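PDB 3E8T: takeout-like protein 1 from Epiphyas postvittana, which probably carries hydrophobic ligands in insects, holding a ubiquinone-8 molecule in its elongated interior in this crystal. Local coordinates for residues Arg102-Pro107 / Lys183-Glu188; Lys119-His124 / Phe150-Asn155; Val127-Glu132 / Asp139-Lys144. All coordinates share one frame; numbering follows the deposited sequence.

Interaction 1. Residues Arg102-Pro107 / Lys183-Glu188; sequences RILILP and KQVSEE. With UQ8 (Ubiquinone-8), chain B.
Leu104 and Gln184 approach tip to tip across this small interface, which buries 192 Å² and contains no hydrogen bond between the segments. Both leucine methyls lie over one face of the glutamine amide, CD1 of Leu104 3.4 Å from OE1 of Gln184 and CD2 of Leu104 3.7 Å from NE2 of Gln184. The glutamine reaches this far because its CG is anti to the backbone N (chi1 176°) and the chain stays extended beyond it. CG2 of Val185 meets CD1 of Leu104 at 4.1 Å, and one turn on from Gln184 the bent chain of Glu188 offers CG to the other leucine methyl; its carboxylate turns to Ser52. Leu104 stands second in a type II' turn, at phi 58°. The turn is closed by the 3.0 Å bond from Leu106 N to Ile103 O, Ile103 N returns a bond to Leu106 O, and Arg102 NH1 adds an in-plane, lone-pair bond of 2.9 Å to Leu104 O. CB of Ser186 lies 3.3 Å from C35 of the ubiquinone tail. The arrangement is that of a two-residue beta hairpin packed by its turn against a helix lining the ligand tunnel of a takeout/JHBP fold.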
loop_
_atom_site.group_PDB
_atom_site.type_symbol
_atom_site.label_atom_id
_atom_site.label_comp_id
_atom_site.label_asym_id
_atom_site.label_seq_id
_atom_site.Cartn_x
_atom_site.Cartn_y
_atom_site.Cartn_z
ATOM N N ARG A 102 15.278 15.071 -13.428
ATOM C CA ARG A 102 16.288 15.063 -12.390
ATOM C C ARG A 102 15.736 14.431 -11.136
ATOM O O ARG A 102 14.525 14.393 -10.905
ATOM C CB ARG A 102 16.783 16.412 -12.010
ATOM C CG ARG A 102 15.766 17.289 -11.562
ATOM C CD ARG A 102 16.302 18.730 -11.122
ATOM N NE ARG A 102 15.158 19.587 -10.814
ATOM C CZ ARG A 102 14.501 19.620 -9.667
ATOM N NH1 ARG A 102 14.929 18.980 -8.593
ATOM N NH2 ARG A 102 13.419 20.400 -9.556
ATOM N N ILE A 103 16.651 13.903 -10.359
ATOM C CA ILE A 103 16.339 13.440 -9.039
ATOM C C ILE A 103 17.118 14.324 -8.080
ATOM O O ILE A 103 18.329 14.211 -7.966
ATOM C CB ILE A 103 16.683 11.953 -8.979
ATOM C CG1 ILE A 103 16.389 11.367 -7.616
ATOM C CG2 ILE A 103 18.089 11.718 -9.454
ATOM C CD1 ILE A 103 15.022 11.505 -7.280
ATOM N N LEU A 104 16.386 15.208 -7.409
ATOM C CA LEU A 104 16.983 16.181 -6.504
ATOM C C LEU A 104 17.983 17.031 -7.291
ATOM O O LEU A 104 17.566 17.793 -8.194
ATOM C CB LEU A 104 17.546 15.499 -5.268
ATOM C CG LEU A 104 16.642 14.478 -4.546
ATOM C CD1 LEU A 104 17.368 13.788 -3.358
ATOM C CD2 LEU A 104 15.255 15.011 -4.125
ATOM N N ILE A 105 19.282 16.867 -7.132
ATOM C CA ILE A 105 20.280 17.684 -7.804
ATOM C C ILE A 105 20.985 16.962 -8.939
ATOM O O ILE A 105 21.878 17.550 -9.536
ATOM C CB ILE A 105 21.334 18.170 -6.773
ATOM C CG1 ILE A 105 22.113 17.028 -6.144
ATOM C CG2 ILE A 105 20.688 19.077 -5.692
ATOM C CD1 ILE A 105 23.313 17.473 -5.331
ATOM N N LEU A 106 20.610 15.719 -9.260
ATOM C CA LEU A 106 21.300 14.988 -10.345
ATOM C C LEU A 106 20.374 14.728 -11.527
ATOM O O LEU A 106 19.256 14.302 -11.362
ATOM C CB LEU A 106 21.773 13.634 -9.859
ATOM C CG LEU A 106 22.931 13.510 -8.896
ATOM C CD1 LEU A 106 23.283 11.994 -8.767
ATOM C CD2 LEU A 106 24.139 14.341 -9.365
ATOM N N PRO A 107 20.858 14.922 -12.734
ATOM C CA PRO A 107 20.078 14.510 -13.889
ATOM C C PRO A 107 19.875 12.990 -13.902
ATOM O O PRO A 107 20.780 12.254 -13.453
ATOM C CB PRO A 107 20.919 14.977 -15.073
ATOM C CG PRO A 107 21.958 15.846 -14.505
ATOM C CD PRO A 107 22.132 15.545 -13.073
ATOM N N LYS A 183 15.764 8.562 2.502
ATOM C CA LYS A 183 14.631 9.097 3.225
ATOM C C LYS A 183 14.002 10.277 2.488
ATOM O O LYS A 183 12.797 10.358 2.297
ATOM C CB LYS A 183 15.033 9.487 4.660
ATOM C CG LYS A 183 13.913 9.995 5.523
ATOM C CD LYS A 183 12.845 8.989 5.778
ATOM C CE LYS A 183 11.816 9.582 6.735
ATOM N NZ LYS A 183 10.808 8.544 7.036
ATOM N N GLN A 184 14.848 11.189 2.009
ATOM C CA GLN A 184 14.369 12.316 1.232
ATOM C C GLN A 184 13.621 11.824 -0.016
ATOM O O GLN A 184 12.584 12.364 -0.373
ATOM C CB GLN A 184 15.541 13.200 0.836
ATOM C CG GLN A 184 15.144 14.333 -0.060
ATOM C CD GLN A 184 16.255 15.313 -0.340
ATOM O OE1 GLN A 184 17.419 14.969 -0.205
ATOM N NE2 GLN A 184 15.892 16.478 -0.790
ATOM N N VAL A 185 14.191 10.826 -0.724
ATOM C CA VAL A 185 13.550 10.307 -1.911
ATOM C C VAL A 185 12.190 9.721 -1.564
ATOM O O VAL A 185 11.212 9.940 -2.287
ATOM C CB VAL A 185 14.494 9.279 -2.592
ATOM C CG1 VAL A 185 13.758 8.568 -3.743
ATOM C CG2 VAL A 185 15.729 10.008 -3.142
ATOM N N SER A 186 12.092 8.993 -0.439
ATOM C CA SER A 186 10.803 8.436 -0.046
ATOM C C SER A 186 9.771 9.545 0.226
ATOM O O SER A 186 8.591 9.397 -0.108
ATOM C CB SER A 186 10.922 7.510 1.156
ATOM O OG SER A 186 11.094 8.200 2.391
ATOM N N GLU A 187 10.197 10.647 0.834
ATOM C CA GLU A 187 9.251 11.741 1.136
ATOM C C GLU A 187 8.848 12.498 -0.117
ATOM O O GLU A 187 7.736 12.980 -0.228
ATOM C CB GLU A 187 9.832 12.724 2.164
ATOM C CG GLU A 187 9.912 12.153 3.548
ATOM C CD GLU A 187 9.812 13.195 4.692
ATOM O OE1 GLU A 187 9.355 14.395 4.563
ATOM O OE2 GLU A 187 10.195 12.714 5.795
ATOM N N GLU A 188 9.718 12.602 -1.093
ATOM C CA GLU A 188 9.380 13.277 -2.348
ATOM C C GLU A 188 8.444 12.485 -3.230
ATOM O O GLU A 188 7.562 13.058 -3.850
ATOM C CB GLU A 188 10.632 13.555 -3.155
ATOM C CG GLU A 188 11.417 14.691 -2.619
ATOM C CD GLU A 188 10.877 16.067 -2.995
ATOM O OE1 GLU A 188 9.851 16.188 -3.680
ATOM O OE2 GLU A 188 11.492 17.045 -2.546
HETATM C C45 UQ8 B . 13.419 6.181 -10.482
HETATM C C44 UQ8 B . 13.685 7.212 -9.382
HETATM C C46 UQ8 B . 15.061 7.791 -9.582
HETATM C C43 UQ8 B . 13.551 6.640 -7.983
HETATM C C42 UQ8 B . 12.284 5.783 -7.846
HETATM C C41 UQ8 B . 11.058 6.686 -7.880
HETATM C C39 UQ8 B . 10.071 6.268 -6.812
HETATM C C40 UQ8 B . 8.630 5.899 -7.158
HETATM C C38 UQ8 B . 10.452 6.289 -5.497
HETATM C C37 UQ8 B . 9.638 5.922 -4.435
HETATM C C36 UQ8 B . 10.572 5.801 -3.230
HETATM C C34 UQ8 B . 9.888 5.230 -2.001
HETATM C C35 UQ8 B . 10.733 4.914 -0.947
HETATM C C33 UQ8 B . 8.519 4.974 -1.989
HETATM C C32 UQ8 B . 7.737 4.492 -0.944
HETATM C C31 UQ8 B . 6.503 3.780 -1.560
HETATM C C29 UQ8 B . 5.475 3.347 -0.524
HETATM C C30 UQ8 B . 5.068 4.314 0.632
HETATM C C28 UQ8 B . 4.902 2.083 -0.608
HETATM C C27 UQ8 B . 3.959 1.569 0.274
HETATM C C26 UQ8 B . 3.014 0.577 -0.420
HETATM C C24 UQ8 B . 2.145 -0.156 0.608
HETATM C C25 UQ8 B . 2.771 -1.172 1.579
HETATM C C23 UQ8 B . 0.794 0.107 0.663
HETATM C C22 UQ8 B . -0.145 -0.469 1.523
HETATM C C21 UQ8 B . -1.507 0.209 1.380
HETATM C C19 UQ8 B . -2.506 -0.092 2.498
HETATM C C20 UQ8 B . -3.777 0.750 2.389
HETATM C C18 UQ8 B . -2.799 -1.589 2.667
HETATM C C17 UQ8 B . -3.879 -1.834 3.730
HETATM C C16 UQ8 B . -3.870 -3.272 4.274
HETATM C C14 UQ8 B . -5.178 -3.527 5.014
HETATM C C15 UQ8 B . -5.775 -2.403 5.883
HETATM C C13 UQ8 B . -5.855 -4.738 4.895
HETATM C C12 UQ8 B . -7.062 -4.996 5.541
HETATM C C11 UQ8 B . -7.293 -6.491 5.845
HETATM C C9 UQ8 B . -8.252 -6.681 7.035
HETATM C C10 UQ8 B . -9.074 -5.416 7.336
HETATM C C8 UQ8 B . -9.158 -7.876 6.750
HETATM C C7 UQ8 B . -10.613 -7.473 6.487
HETATM C C6 UQ8 B . -11.433 -7.259 7.782
HETATM C C1 UQ8 B . -12.278 -6.147 7.882
HETATM C C1M UQ8 B . -12.343 -5.266 6.803
HETATM C C2 UQ8 B . -13.041 -5.902 9.031
HETATM O O2 UQ8 B . -13.789 -4.924 9.115
HETATM C C3 UQ8 B . -12.977 -6.778 10.103
HETATM O O3 UQ8 B . -13.722 -6.538 11.219
HETATM C C3M UQ8 B . -15.034 -7.073 11.056
HETATM C C4 UQ8 B . -12.142 -7.887 10.038
HETATM O O4 UQ8 B . -12.092 -8.739 11.105
HETATM C C4M UQ8 B . -11.795 -8.022 12.313
HETATM C C5 UQ8 B . -11.376 -8.125 8.888
HETATM O O5 UQ8 B . -10.653 -9.124 8.856
#

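Interaction 2. Residues Lys119-His124 / Phe150-Asn155; sequences KNIHIH and FDVKDN. With UQ8 (Ubiquinone-8), chain B.
Two antiparallel strands, 121-124 and 150-153, run at 163° to each other and bury 544 Å² with their flanking corners. The tight part is the apolar face carrying Ile121, Ile123, Phe150 and Val152. The side chains of Ile121 and Val152 cross obliquely, CD1 of Ile121 3.8 Å from CG2 of Val152, and CD1 of Ile123 presses on CB of Phe150 at 3.6 Å. Phe150 holds its ring in the crowded position between backbone N and carbonyl carbon (chi1 72°), with the C30 methyl of ubiquinone 3.5 Å above one face, offset toward the rim. The same methyl lies only 3.2 Å from CD1 of Ile121, so this pair probably helps set where the isoprenoid chain runs. Beneath the side chains, His122 and Asp151 exchange two backbone hydrogen bonds.

The other face is polar and looser. CD of Lys153 lies over the His122 ring in a CH-pi contact, 24° off the ring normal, the chain crossing the ring at about a right angle. A bend at chi4 then brings NZ of Lys153 to OD2 of Asp151 in a 2.8 Å salt bridge; OD1 of that carboxylate pairs with Lys183. At the exposed end a classic bulge sets Asp154 and Asn155 opposite Lys119. Asn120 sends ND2 in a nearly straight 3.0 Å bond to OD1 of Asp154, met from above the carboxylate plane, while NZ of Lys119 remains beyond salt-bridge distance of Asp154.

Strand 82-100 continues the sheet beyond 121-124 through backbone bonds to Phe87 and Leu89, and His88 stacks on His122. Helix 182-211 packs against the apolar face, with Met194 against Phe150 and Trp182 and Ser186 against Val152.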
loop_
_atom_site.group_PDB
_atom_site.type_symbol
_atom_site.label_atom_id
_atom_site.label_comp_id
_atom_site.label_asym_id
_atom_site.label_seq_id
_atom_site.Cartn_x
_atom_site.Cartn_y
_atom_site.Cartn_z
ATOM N N LYS A 119 12.301 -1.117 4.060
ATOM C CA LYS A 119 12.439 -1.792 5.336
ATOM C C LYS A 119 11.744 -0.984 6.401
ATOM O O LYS A 119 12.037 0.182 6.609
ATOM C CB LYS A 119 13.905 -1.974 5.682
ATOM C CG LYS A 119 14.119 -2.808 6.928
ATOM C CD LYS A 119 15.563 -3.067 7.253
ATOM C CE LYS A 119 15.638 -4.050 8.476
ATOM N NZ LYS A 119 16.980 -4.239 9.139
ATOM N N ASN A 120 10.813 -1.638 7.084
ATOM C CA ASN A 120 10.083 -1.080 8.195
ATOM C C ASN A 120 9.324 0.160 7.768
ATOM O O ASN A 120 9.441 1.235 8.370
ATOM C CB ASN A 120 11.018 -0.808 9.378
ATOM C CG ASN A 120 10.294 -0.664 10.688
ATOM O OD1 ASN A 120 9.176 -1.118 10.843
ATOM N ND2 ASN A 120 10.958 -0.020 11.628
ATOM N N ILE A 121 8.468 -0.018 6.771
ATOM C CA ILE A 121 7.559 1.033 6.404
ATOM C C ILE A 121 6.325 0.970 7.304
ATOM O O ILE A 121 5.699 -0.081 7.390
ATOM C CB ILE A 121 7.261 1.096 4.868
ATOM C CG1 ILE A 121 6.383 2.311 4.566
ATOM C CG2 ILE A 121 6.663 -0.192 4.391
ATOM C CD1 ILE A 121 6.227 2.572 3.048
ATOM N N HIS A 122 5.994 2.088 7.933
ATOM C CA HIS A 122 4.816 2.238 8.750
ATOM C C HIS A 122 3.758 2.992 8.004
ATOM O O HIS A 122 4.046 3.965 7.304
ATOM C CB HIS A 122 5.173 2.950 10.043
ATOM C CG HIS A 122 5.944 2.076 10.993
ATOM N ND1 HIS A 122 5.448 1.674 12.216
ATOM C CD2 HIS A 122 7.116 1.419 10.847
ATOM C CE1 HIS A 122 6.304 0.851 12.790
ATOM N NE2 HIS A 122 7.337 0.706 12.001
ATOM N N ILE A 123 2.534 2.471 8.082
ATOM C CA ILE A 123 1.398 2.989 7.383
ATOM C C ILE A 123 0.295 3.332 8.385
ATOM O O ILE A 123 0.018 2.573 9.286
ATOM C CB ILE A 123 0.821 1.993 6.358
ATOM C CG1 ILE A 123 1.898 1.547 5.387
ATOM C CG2 ILE A 123 -0.368 2.551 5.623
ATOM C CD1 ILE A 123 2.401 2.564 4.507
ATOM N N HIS A 124 -0.299 4.500 8.241
ATOM C CA HIS A 124 -1.461 4.952 9.023
ATOM C C HIS A 124 -2.632 5.150 8.067
ATOM O O HIS A 124 -2.611 6.032 7.208
ATOM C CB HIS A 124 -1.143 6.249 9.790
ATOM C CG HIS A 124 -2.263 6.775 10.632
ATOM N ND1 HIS A 124 -2.600 6.216 11.843
ATOM C CD2 HIS A 124 -3.121 7.816 10.445
ATOM C CE1 HIS A 124 -3.621 6.881 12.361
ATOM N NE2 HIS A 124 -3.942 7.869 11.549
ATOM N N PHE A 150 2.440 7.461 5.329
ATOM C CA PHE A 150 3.493 6.489 5.455
ATOM C C PHE A 150 4.766 7.117 6.042
ATOM O O PHE A 150 4.989 8.345 5.967
ATOM C CB PHE A 150 3.790 5.810 4.096
ATOM C CG PHE A 150 4.480 6.691 3.116
ATOM C CD1 PHE A 150 5.849 6.774 3.071
ATOM C CD2 PHE A 150 3.742 7.545 2.318
ATOM C CE1 PHE A 150 6.484 7.641 2.202
ATOM C CE2 PHE A 150 4.387 8.429 1.437
ATOM C CZ PHE A 150 5.747 8.477 1.421
ATOM N N ASP A 151 5.597 6.248 6.574
ATOM C CA ASP A 151 6.911 6.648 7.073
ATOM C C ASP A 151 7.840 5.450 6.918
ATOM O O ASP A 151 7.639 4.420 7.588
ATOM C CB ASP A 151 6.743 6.999 8.554
ATOM C CG ASP A 151 8.008 7.381 9.251
ATOM O OD1 ASP A 151 9.068 7.417 8.651
ATOM O OD2 ASP A 151 7.928 7.647 10.499
ATOM N N VAL A 152 8.818 5.541 6.018
ATOM C CA VAL A 152 9.831 4.486 5.897
ATOM C C VAL A 152 10.835 4.693 7.000
ATOM O O VAL A 152 11.549 5.699 7.021
ATOM C CB VAL A 152 10.509 4.502 4.519
ATOM C CG1 VAL A 152 11.489 3.350 4.454
ATOM C CG2 VAL A 152 9.477 4.451 3.376
ATOM N N LYS A 153 10.807 3.809 8.008
ATOM C CA LYS A 153 11.601 4.093 9.212
ATOM C C LYS A 153 13.023 3.602 9.173
ATOM O O LYS A 153 13.886 4.237 9.785
ATOM C CB LYS A 153 10.912 3.510 10.446
ATOM C CG LYS A 153 9.665 4.211 10.816
ATOM C CD LYS A 153 9.220 3.932 12.262
ATOM C CE LYS A 153 8.039 4.747 12.574
ATOM N NZ LYS A 153 8.378 6.166 12.817
ATOM N N ASP A 154 13.305 2.466 8.539
ATOM C CA ASP A 154 14.635 1.885 8.607
ATOM C C ASP A 154 15.479 2.242 7.429
ATOM O O ASP A 154 16.556 2.776 7.642
ATOM C CB ASP A 154 14.616 0.386 8.843
ATOM C CG ASP A 154 14.195 0.011 10.234
ATOM O OD1 ASP A 154 13.750 0.884 10.995
ATOM O OD2 ASP A 154 14.333 -1.190 10.521
ATOM N N ASN A 155 15.054 1.886 6.214
ATOM C CA ASN A 155 15.780 2.303 5.026
ATOM C C ASN A 155 15.042 1.844 3.778
ATOM O O ASN A 155 14.033 1.171 3.839
ATOM C CB ASN A 155 17.303 1.913 5.097
ATOM C CG ASN A 155 17.533 0.457 5.506
ATOM O OD1 ASN A 155 17.052 -0.446 4.847
ATOM N ND2 ASN A 155 18.240 0.239 6.612
HETATM C C45 UQ8 B . 13.419 6.181 -10.482
HETATM C C44 UQ8 B . 13.685 7.212 -9.382
HETATM C C46 UQ8 B . 15.061 7.791 -9.582
HETATM C C43 UQ8 B . 13.551 6.640 -7.983
HETATM C C42 UQ8 B . 12.284 5.783 -7.846
HETATM C C41 UQ8 B . 11.058 6.686 -7.880
HETATM C C39 UQ8 B . 10.071 6.268 -6.812
HETATM C C40 UQ8 B . 8.630 5.899 -7.158
HETATM C C38 UQ8 B . 10.452 6.289 -5.497
HETATM C C37 UQ8 B . 9.638 5.922 -4.435
HETATM C C36 UQ8 B . 10.572 5.801 -3.230
HETATM C C34 UQ8 B . 9.888 5.230 -2.001
HETATM C C35 UQ8 B . 10.733 4.914 -0.947
HETATM C C33 UQ8 B . 8.519 4.974 -1.989
HETATM C C32 UQ8 B . 7.737 4.492 -0.944
HETATM C C31 UQ8 B . 6.503 3.780 -1.560
HETATM C C29 UQ8 B . 5.475 3.347 -0.524
HETATM C C30 UQ8 B . 5.068 4.314 0.632
HETATM C C28 UQ8 B . 4.902 2.083 -0.608
HETATM C C27 UQ8 B . 3.959 1.569 0.274
HETATM C C26 UQ8 B . 3.014 0.577 -0.420
HETATM C C24 UQ8 B . 2.145 -0.156 0.608
HETATM C C25 UQ8 B . 2.771 -1.172 1.579
HETATM C C23 UQ8 B . 0.794 0.107 0.663
HETATM C C22 UQ8 B . -0.145 -0.469 1.523
HETATM C C21 UQ8 B . -1.507 0.209 1.380
HETATM C C19 UQ8 B . -2.506 -0.092 2.498
HETATM C C20 UQ8 B . -3.777 0.750 2.389
HETATM C C18 UQ8 B . -2.799 -1.589 2.667
HETATM C C17 UQ8 B . -3.879 -1.834 3.730
HETATM C C16 UQ8 B . -3.870 -3.272 4.274
HETATM C C14 UQ8 B . -5.178 -3.527 5.014
HETATM C C15 UQ8 B . -5.775 -2.403 5.883
HETATM C C13 UQ8 B . -5.855 -4.738 4.895
HETATM C C12 UQ8 B . -7.062 -4.996 5.541
HETATM C C11 UQ8 B . -7.293 -6.491 5.845
HETATM C C9 UQ8 B . -8.252 -6.681 7.035
HETATM C C10 UQ8 B . -9.074 -5.416 7.336
HETATM C C8 UQ8 B . -9.158 -7.876 6.750
HETATM C C7 UQ8 B . -10.613 -7.473 6.487
HETATM C C6 UQ8 B . -11.433 -7.259 7.782
HETATM C C1 UQ8 B . -12.278 -6.147 7.882
HETATM C C1M UQ8 B . -12.343 -5.266 6.803
HETATM C C2 UQ8 B . -13.041 -5.902 9.031
HETATM O O2 UQ8 B . -13.789 -4.924 9.115
HETATM C C3 UQ8 B . -12.977 -6.778 10.103
HETATM O O3 UQ8 B . -13.722 -6.538 11.219
HETATM C C3M UQ8 B . -15.034 -7.073 11.056
HETATM C C4 UQ8 B . -12.142 -7.887 10.038
HETATM O O4 UQ8 B . -12.092 -8.739 11.105
HETATM C C4M UQ8 B . -11.795 -8.022 12.313
HETATM C C5 UQ8 B . -11.376 -8.125 8.888
HETATM O O5 UQ8 B . -10.653 -9.124 8.856
#

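Interaction 3. Residues Val127-Glu132 / Asp139-Lys144; sequences VSYEME and DHVIFK
Five backbone hydrogen bonds tie strand 127-132 to strand 139-144. Glu130 and Ile142 exchange two, as do Glu132 and His140, while Lys144 N gives the fifth to Ser128 O. Four of these donors lie in the carbonyl plane; Glu132 N approaches His140 O nearly along the C=O axis. Glu132 O has a second donor, a water at 2.8 Å that also bonds to ND1 of His140, 2.9 Å away, joining the ring to the backbone. Ser128 OG accepts from Lys145 N, and Asp139 OD1 pairs with Lys133. Phe143 O is bonded by Lys206 NZ.

The strands form the part next to the turn of a long antiparallel beta hairpin, 113-133 with 139-153, within the curved sheet of the JHBP-like fold, and cross at 143°. On the face of Glu130, Glu132 and Ile142, Glu132 and Lys144 meet tip to tip: NZ of Lys144 reaches OE2 of Glu132 at 2.7 Å on the syn lone pair. Glu132 is extended beyond CG and Lys144 bends at chi2, so the bridge spans Ile142, whose CG1 lies 3.3 Å from OE1 of Glu132. An alanine here has no carboxylate for Lys144 NZ, so the lysine end would probably be less fixed and part of Ile142 less covered.

On the face of Tyr129, Met131, Val141 and Phe143 the contacts are apolar. CG1 of Val127 sits over the centre of the Phe143 ring, 3.5 Å from the centroid and 9° off the normal. Met131, bent at chi2 and chi3, lays SD 3.2 Å from CG2 of Val141, and helix 214-217 brings Ile214 against both side chains.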
loop_
_atom_site.group_PDB
_atom_site.type_symbol
_atom_site.label_atom_id
_atom_site.label_comp_id
_atom_site.label_asym_id
_atom_site.label_seq_id
_atom_site.Cartn_x
_atom_site.Cartn_y
_atom_site.Cartn_z
ATOM N N VAL A 127 -10.222 5.173 7.618
ATOM C CA VAL A 127 -11.331 4.904 6.713
ATOM C C VAL A 127 -12.609 5.395 7.357
ATOM O O VAL A 127 -12.844 5.144 8.545
ATOM C CB VAL A 127 -11.468 3.404 6.469
ATOM C CG1 VAL A 127 -12.749 3.042 5.696
ATOM C CG2 VAL A 127 -10.199 2.835 5.804
ATOM N N SER A 128 -13.444 6.088 6.587
ATOM C CA SER A 128 -14.792 6.410 7.010
ATOM C C SER A 128 -15.773 5.411 6.453
ATOM O O SER A 128 -15.590 4.905 5.344
ATOM C CB SER A 128 -15.141 7.798 6.585
ATOM O OG SER A 128 -14.971 7.926 5.221
ATOM N N TYR A 129 -16.802 5.096 7.233
ATOM C CA TYR A 129 -17.766 4.078 6.812
ATOM C C TYR A 129 -19.153 4.489 7.267
ATOM O O TYR A 129 -19.336 5.364 8.116
ATOM C CB TYR A 129 -17.414 2.691 7.410
ATOM C CG TYR A 129 -17.673 2.598 8.855
ATOM C CD1 TYR A 129 -18.933 2.218 9.307
ATOM C CD2 TYR A 129 -16.705 2.938 9.816
ATOM C CE1 TYR A 129 -19.205 2.148 10.643
ATOM C CE2 TYR A 129 -16.993 2.873 11.178
ATOM C CZ TYR A 129 -18.274 2.487 11.580
ATOM O OH TYR A 129 -18.563 2.431 12.909
ATOM N N GLU A 130 -20.123 3.778 6.723
ATOM C CA GLU A 130 -21.490 3.855 7.189
ATOM C C GLU A 130 -21.998 2.433 7.338
ATOM O O GLU A 130 -21.673 1.583 6.511
ATOM C CB GLU A 130 -22.325 4.582 6.145
ATOM C CG GLU A 130 -22.104 6.096 6.099
ATOM C CD GLU A 130 -22.689 6.807 7.298
ATOM O OE1 GLU A 130 -23.895 6.610 7.563
ATOM O OE2 GLU A 130 -21.939 7.546 7.975
ATOM N N MET A 131 -22.787 2.192 8.376
ATOM C CA MET A 131 -23.499 0.939 8.530
ATOM C C MET A 131 -24.792 1.104 7.764
ATOM O O MET A 131 -25.567 2.041 8.030
ATOM C CB MET A 131 -23.821 0.659 9.999
ATOM C CG MET A 131 -22.672 0.368 10.930
ATOM S SD MET A 131 -21.742 -1.040 10.432
ATOM C CE MET A 131 -23.003 -2.117 9.835
ATOM N N GLU A 132 -24.996 0.228 6.790
ATOM C CA GLU A 132 -26.153 0.334 5.897
ATOM C C GLU A 132 -26.882 -0.974 5.797
ATOM O O GLU A 132 -26.259 -2.026 5.664
ATOM C CB GLU A 132 -25.698 0.733 4.480
ATOM C CG GLU A 132 -24.963 2.073 4.437
ATOM C CD GLU A 132 -24.503 2.512 3.049
ATOM O OE1 GLU A 132 -24.587 1.743 2.052
ATOM O OE2 GLU A 132 -24.004 3.648 2.945
ATOM N N ASP A 139 -27.430 -5.839 7.356
ATOM C CA ASP A 139 -26.495 -4.773 7.669
ATOM C C ASP A 139 -25.084 -5.123 7.232
ATOM O O ASP A 139 -24.573 -6.215 7.468
ATOM C CB ASP A 139 -26.516 -4.491 9.168
ATOM C CG ASP A 139 -27.822 -3.813 9.631
ATOM O OD1 ASP A 139 -28.718 -3.549 8.805
ATOM O OD2 ASP A 139 -27.926 -3.529 10.835
ATOM N N HIS A 140 -24.440 -4.164 6.608
ATOM C CA HIS A 140 -23.042 -4.254 6.169
ATOM C C HIS A 140 -22.300 -2.997 6.555
ATOM O O HIS A 140 -22.886 -1.912 6.549
ATOM C CB HIS A 140 -22.952 -4.343 4.653
ATOM C CG HIS A 140 -23.550 -5.588 4.089
ATOM N ND1 HIS A 140 -24.827 -5.653 3.581
ATOM C CD2 HIS A 140 -23.018 -6.822 3.932
ATOM C CE1 HIS A 140 -25.067 -6.889 3.174
ATOM N NE2 HIS A 140 -23.987 -7.616 3.358
ATOM N N VAL A 141 -20.994 -3.125 6.776
ATOM C CA VAL A 141 -20.121 -1.953 6.844
ATOM C C VAL A 141 -19.757 -1.538 5.432
ATOM O O VAL A 141 -19.179 -2.316 4.683
ATOM C CB VAL A 141 -18.860 -2.278 7.611
ATOM C CG1 VAL A 141 -17.796 -1.158 7.488
ATOM C CG2 VAL A 141 -19.202 -2.505 9.036
ATOM N N ILE A 142 -20.075 -0.285 5.096
ATOM C CA ILE A 142 -19.835 0.258 3.788
ATOM C C ILE A 142 -18.744 1.335 3.883
ATOM O O ILE A 142 -18.966 2.381 4.405
ATOM C CB ILE A 142 -21.125 0.790 3.129
ATOM C CG1 ILE A 142 -22.203 -0.292 3.104
ATOM C CG2 ILE A 142 -20.820 1.322 1.705
ATOM C CD1 ILE A 142 -21.822 -1.536 2.294
ATOM N N PHE A 143 -17.579 1.001 3.384
ATOM C CA PHE A 143 -16.483 1.954 3.346
ATOM C C PHE A 143 -16.756 3.085 2.377
ATOM O O PHE A 143 -17.263 2.857 1.280
ATOM C CB PHE A 143 -15.203 1.261 2.900
ATOM C CG PHE A 143 -14.492 0.485 3.960
ATOM C CD1 PHE A 143 -15.015 0.276 5.204
ATOM C CD2 PHE A 143 -13.188 0.013 3.681
ATOM C CE1 PHE A 143 -14.288 -0.415 6.188
ATOM C CE2 PHE A 143 -12.471 -0.665 4.638
ATOM C CZ PHE A 143 -13.015 -0.892 5.873
ATOM N N LYS A 144 -16.382 4.311 2.752
ATOM C CA LYS A 144 -16.690 5.497 1.978
ATOM C C LYS A 144 -15.409 6.158 1.464
ATOM O O LYS A 144 -15.222 6.297 0.220
ATOM C CB LYS A 144 -17.505 6.477 2.812
ATOM C CG LYS A 144 -18.859 5.932 3.234
ATOM C CD LYS A 144 -19.771 5.565 2.074
ATOM C CE LYS A 144 -21.121 5.064 2.570
ATOM N NZ LYS A 144 -22.076 4.800 1.408
HETATM O O HOH W 1 -25.717 -2.888 3.069
#

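How the interactions relate
Interactions 1 and 2 lie about 17 Å apart between centres and touch directly: NZ of Lys183 makes a salt bridge of 2.6 Å to OD1 of Asp151 and a probable hydrogen bond to Val152 O, while Ser186 O packs on the ring tip of Phe150. Both also touch ubiquinone-8, so helix 182-211 and the sheet share its tail. Interaction 3 belongs to the same hairpin as interaction 2, its centre about 28 Å farther along, and is nested within the loop that interaction 2 closes. Its centre lies about 39 Å from that of interaction 1, across the chain's centre; Phe143 comes within about 5 Å of the ligand. The three contacts thus sample successive regions along the elongated carrier.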